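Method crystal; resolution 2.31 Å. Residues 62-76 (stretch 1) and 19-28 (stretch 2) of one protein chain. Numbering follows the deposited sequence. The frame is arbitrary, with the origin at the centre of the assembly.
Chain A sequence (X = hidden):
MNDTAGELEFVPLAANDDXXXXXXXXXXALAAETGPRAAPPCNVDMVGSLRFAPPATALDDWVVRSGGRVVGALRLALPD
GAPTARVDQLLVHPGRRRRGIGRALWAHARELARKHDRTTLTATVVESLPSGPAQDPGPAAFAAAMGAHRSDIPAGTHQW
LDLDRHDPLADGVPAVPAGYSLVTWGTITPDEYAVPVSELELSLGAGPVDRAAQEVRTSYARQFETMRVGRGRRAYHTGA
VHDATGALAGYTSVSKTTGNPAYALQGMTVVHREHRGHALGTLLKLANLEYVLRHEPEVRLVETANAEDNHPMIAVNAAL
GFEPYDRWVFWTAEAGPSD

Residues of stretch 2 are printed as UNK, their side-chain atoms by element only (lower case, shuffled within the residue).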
# COMPACT_ATOMS: atom_id res chain seq x y z
N TRP A 62 16.22 6.45 7.72
CA TRP A 62 17.64 6.70 7.53
C TRP A 62 18.06 6.71 6.07
O TRP A 62 17.44 6.05 5.21
CB TRP A 62 18.38 5.59 8.23
CG TRP A 62 18.21 5.64 9.70
CD1 TRP A 62 17.14 5.21 10.45
CD2 TRP A 62 19.16 6.15 10.62
NE1 TRP A 62 17.38 5.41 11.79
CE2 TRP A 62 18.61 6.00 11.93
CE3 TRP A 62 20.44 6.70 10.47
CZ2 TRP A 62 19.29 6.41 13.07
CZ3 TRP A 62 21.13 7.08 11.61
CH2 TRP A 62 20.55 6.95 12.89
N VAL A 63 19.12 7.44 5.78
CA VAL A 63 19.86 7.21 4.55
C VAL A 63 21.27 6.74 4.82
O VAL A 63 21.80 6.87 5.94
CB VAL A 63 19.87 8.46 3.61
CG1 VAL A 63 18.48 8.75 3.09
CG2 VAL A 63 20.50 9.66 4.31
N VAL A 64 21.90 6.20 3.78
CA VAL A 64 23.32 5.86 3.92
C VAL A 64 24.13 6.61 2.85
O VAL A 64 23.72 6.72 1.69
CB VAL A 64 23.59 4.34 3.96
CG1 VAL A 64 23.30 3.67 2.63
CG2 VAL A 64 25.03 4.10 4.43
N ARG A 65 25.25 7.19 3.27
CA ARG A 65 26.06 7.98 2.36
C ARG A 65 27.43 7.37 2.09
O ARG A 65 28.05 6.69 2.94
CB ARG A 65 26.21 9.40 2.89
CG ARG A 65 24.86 10.12 2.97
CD ARG A 65 25.03 11.62 2.99
NE ARG A 65 25.88 11.99 4.12
CZ ARG A 65 25.67 13.04 4.89
NH1 ARG A 65 24.62 13.86 4.70
NH2 ARG A 65 26.49 13.26 5.90
N SER A 66 27.88 7.57 0.87
CA SER A 66 29.20 7.11 0.51
C SER A 66 29.87 8.25 -0.23
O SER A 66 29.36 8.71 -1.27
CB SER A 66 29.13 5.83 -0.36
OG SER A 66 30.42 5.41 -0.78
N GLY A 67 31.00 8.70 0.29
CA GLY A 67 31.67 9.86 -0.25
C GLY A 67 30.73 11.06 -0.25
O GLY A 67 30.69 11.83 -1.21
N GLY A 68 29.97 11.21 0.83
CA GLY A 68 29.10 12.36 0.94
C GLY A 68 27.81 12.31 0.13
O GLY A 68 27.01 13.25 0.23
N ARG A 69 27.57 11.25 -0.64
CA ARG A 69 26.26 11.15 -1.32
C ARG A 69 25.45 9.95 -0.88
O ARG A 69 25.99 8.90 -0.50
CB ARG A 69 26.34 11.17 -2.86
CG ARG A 69 27.60 10.55 -3.44
CD ARG A 69 27.48 9.10 -3.90
NE ARG A 69 26.66 8.94 -5.10
CZ ARG A 69 26.78 8.00 -6.05
NH1 ARG A 69 27.75 7.09 -6.09
NH2 ARG A 69 25.88 8.04 -7.02
N VAL A 70 24.14 10.13 -0.91
CA VAL A 70 23.21 9.08 -0.53
C VAL A 70 23.33 7.95 -1.52
O VAL A 70 23.25 8.17 -2.73
CB VAL A 70 21.79 9.61 -0.55
CG1 VAL A 70 20.81 8.51 -0.29
CG2 VAL A 70 21.64 10.68 0.50
N VAL A 71 23.54 6.74 -1.02
CA VAL A 71 23.57 5.63 -1.90
C VAL A 71 22.59 4.57 -1.46
O VAL A 71 22.53 3.48 -2.05
CB VAL A 71 25.01 5.05 -2.04
CG1 VAL A 71 25.88 6.04 -2.82
CG2 VAL A 71 25.60 4.76 -0.68
N GLY A 72 21.79 4.87 -0.43
CA GLY A 72 20.73 3.94 -0.02
C GLY A 72 19.91 4.51 1.11
O GLY A 72 20.21 5.57 1.64
N ALA A 73 18.85 3.80 1.47
CA ALA A 73 17.89 4.34 2.42
C ALA A 73 17.28 3.17 3.14
O ALA A 73 17.07 2.14 2.56
CB ALA A 73 16.83 5.11 1.67
N LEU A 74 17.04 3.35 4.43
CA LEU A 74 16.32 2.35 5.20
C LEU A 74 15.17 3.00 5.95
O LEU A 74 15.40 3.95 6.64
CB LEU A 74 17.26 1.75 6.25
CG LEU A 74 16.65 0.89 7.36
CD1 LEU A 74 16.22 -0.46 6.81
CD2 LEU A 74 17.66 0.74 8.52
N ARG A 75 13.96 2.49 5.86
CA ARG A 75 12.85 3.10 6.61
C ARG A 75 12.16 2.01 7.41
O ARG A 75 11.75 1.00 6.85
CB ARG A 75 11.85 3.76 5.65
CG ARG A 75 12.46 4.82 4.68
CD ARG A 75 11.36 5.83 4.14
NE ARG A 75 10.63 6.54 5.21
CZ ARG A 75 9.49 7.19 5.01
NH1 ARG A 75 8.97 7.22 3.78
NH2 ARG A 75 8.86 7.79 6.01
N LEU A 76 12.03 2.22 8.72
CA LEU A 76 11.27 1.32 9.56
C LEU A 76 9.99 1.94 9.99
O LEU A 76 9.94 3.12 10.29
CB LEU A 76 12.03 0.98 10.82
CG LEU A 76 13.20 0.03 10.63
CD1 LEU A 76 13.51 -0.57 11.98
CD2 LEU A 76 12.94 -1.04 9.56
N UNK A 19 18.60 19.15 1.46
CA UNK A 19 19.66 18.52 0.68
C UNK A 19 19.56 17.01 0.71
O UNK A 19 19.53 16.40 -0.37
c UNK A 19 21.07 18.98 1.09
c UNK A 19 22.19 18.23 0.34
o UNK A 19 21.98 17.97 -2.04
c UNK A 19 22.38 18.73 -1.11
o UNK A 19 22.93 19.87 -1.31
N UNK A 20 19.51 16.43 1.92
CA UNK A 20 19.31 14.98 2.10
C UNK A 20 17.95 14.49 1.56
O UNK A 20 17.89 13.45 0.90
c UNK A 20 19.69 12.96 3.63
c UNK A 20 19.53 14.47 3.58
o UNK A 20 20.75 15.00 4.08
N UNK A 21 16.86 15.21 1.82
CA UNK A 21 15.58 14.79 1.22
C UNK A 21 15.63 14.75 -0.30
O UNK A 21 15.14 13.80 -0.89
c UNK A 21 14.37 15.66 1.60
c UNK A 21 13.15 15.16 0.89
c UNK A 21 14.15 15.63 3.11
N UNK A 22 16.17 15.81 -0.91
CA UNK A 22 16.35 15.88 -2.36
C UNK A 22 17.08 14.69 -2.97
O UNK A 22 16.62 14.11 -3.97
N UNK A 23 18.21 14.33 -2.37
CA UNK A 23 18.93 13.10 -2.72
C UNK A 23 18.13 11.83 -2.56
O UNK A 23 18.23 10.95 -3.37
o UNK A 23 23.31 12.80 -1.77
n UNK A 23 23.18 15.04 -1.96
c UNK A 23 21.36 13.70 -2.82
c UNK A 23 22.70 13.81 -2.13
c UNK A 23 20.28 12.98 -1.97
N UNK A 24 17.40 11.71 -1.49
CA UNK A 24 16.54 10.54 -1.29
C UNK A 24 15.45 10.44 -2.39
O UNK A 24 15.18 9.35 -2.96
c UNK A 24 13.60 9.88 0.73
c UNK A 24 10.91 9.55 1.38
c UNK A 24 11.71 8.45 1.40
c UNK A 24 15.24 8.37 0.59
c UNK A 24 13.07 8.63 1.07
c UNK A 24 11.43 10.82 1.09
c UNK A 24 12.76 10.98 0.72
c UNK A 24 15.93 10.67 0.09
n UNK A 24 14.07 7.71 0.94
c UNK A 24 14.99 9.67 0.43
N UNK A 25 14.84 11.58 -2.69
CA UNK A 25 13.81 11.68 -3.73
C UNK A 25 14.44 11.19 -5.05
O UNK A 25 13.85 10.31 -5.73
c UNK A 25 11.25 12.72 -2.46
c UNK A 25 12.44 13.66 -2.67
c UNK A 25 13.27 13.12 -3.84
c UNK A 25 11.94 15.06 -2.95
N UNK A 26 15.63 11.71 -5.37
CA UNK A 26 16.38 11.27 -6.53
C UNK A 26 16.79 9.80 -6.55
O UNK A 26 16.74 9.14 -7.57
c UNK A 26 17.28 13.54 -7.01
o UNK A 26 16.12 13.74 -7.43
o UNK A 26 18.14 14.44 -6.85
c UNK A 26 17.62 12.12 -6.67
N UNK A 27 17.29 9.29 -5.44
CA UNK A 27 17.57 7.88 -5.37
C UNK A 27 16.33 7.09 -5.77
O UNK A 27 16.43 6.08 -6.48
c UNK A 27 18.08 6.06 -3.58
c UNK A 27 19.36 5.60 -4.22
c UNK A 27 18.10 5.84 -2.06
c UNK A 27 17.93 7.54 -3.94
N UNK A 28 15.16 7.50 -5.28
CA UNK A 28 13.96 6.74 -5.56
C UNK A 28 13.57 6.84 -7.04
O UNK A 28 13.31 5.81 -7.68
c UNK A 28 11.69 8.75 -2.14
c UNK A 28 12.78 7.12 -4.63
s UNK A 28 11.52 6.97 -2.20
c UNK A 28 12.92 6.53 -3.24

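Position 19 carries three carbons in a row, the third bearing two oxygens: a carboxylate. It touches nothing on stretch 1 and lies exposed, as suits the charged Glu19.

At position 20 the CB holds one oxygen and one carbon. The carbon lies 3.5 Å from Val63 CG2, and the oxygen is 4.1 Å from Arg65 NH1, near the guanidinium plane. The residue is Thr20: its methyl packs against valine, while its hydroxyl is hydrogen-bonded elsewhere in the structure.

Position 21 has three carbons branching at CB, which points away from the hairpin. This is Val21, an apolar residue buried without help from stretch 1. Position 22 has no side-chain atoms, so it is Gly22, and stretch 1 does not reach it.

Position 23 shows three carbons, the last bearing one oxygen and one nitrogen, hence an amide: Gln23. Its OE1 accepts a hydrogen bond from Val70 N, 2.9 Å away and nearly linear at 173°, and its NE2 donates to Glu19 OE1 at 3.2 Å. An amide suits this place because it can accept from a strand and donate to its own helix at once.

At position 24 a single carbon leads to fused five- and six-membered rings of eight carbons and one nitrogen, the indole of Trp24. CA-to-CB points sideways, but the long ring system comes nearer the sheet. Ala73 CB meets its edge at CD1, 3.8 Å away, and Arg75 CD lies 3.8 Å from CZ2, so the indole spans alternate residues of the strand.

Position 25 has four carbons forked at the second, Leu25, and position 26 two carbons with two oxygens on the second, Asp26. Neither reaches the hairpin; the carboxylate of Asp26 is at an exposed site.

Position 27 again has four carbons forked at the second, but here CB points toward stretch 1. Leu27 places CD2 3.8 Å from Gly72 CA and 4.0 Å from Ala73 CB, and its branched apolar end packs against the backbone of the one and the methyl of the other.

Position 28 is an unbranched run of two carbons, sulfur and carbon: Met28, buried but making no contact with stretch 1.

The contact works by spacing. Residues 20, 23, 24 and 27 share one side of the helix, while Val63, Val70, Ala73 and Arg75 point toward it from a hairpin closed by a type I' turn. Apolar packing supplies most of the contacts, and the bond from Val70 N to Gln23 OE1 ties the helix to the strand just after the turn.

Stretch 2, residues 19-28: ETVGQWLDLM
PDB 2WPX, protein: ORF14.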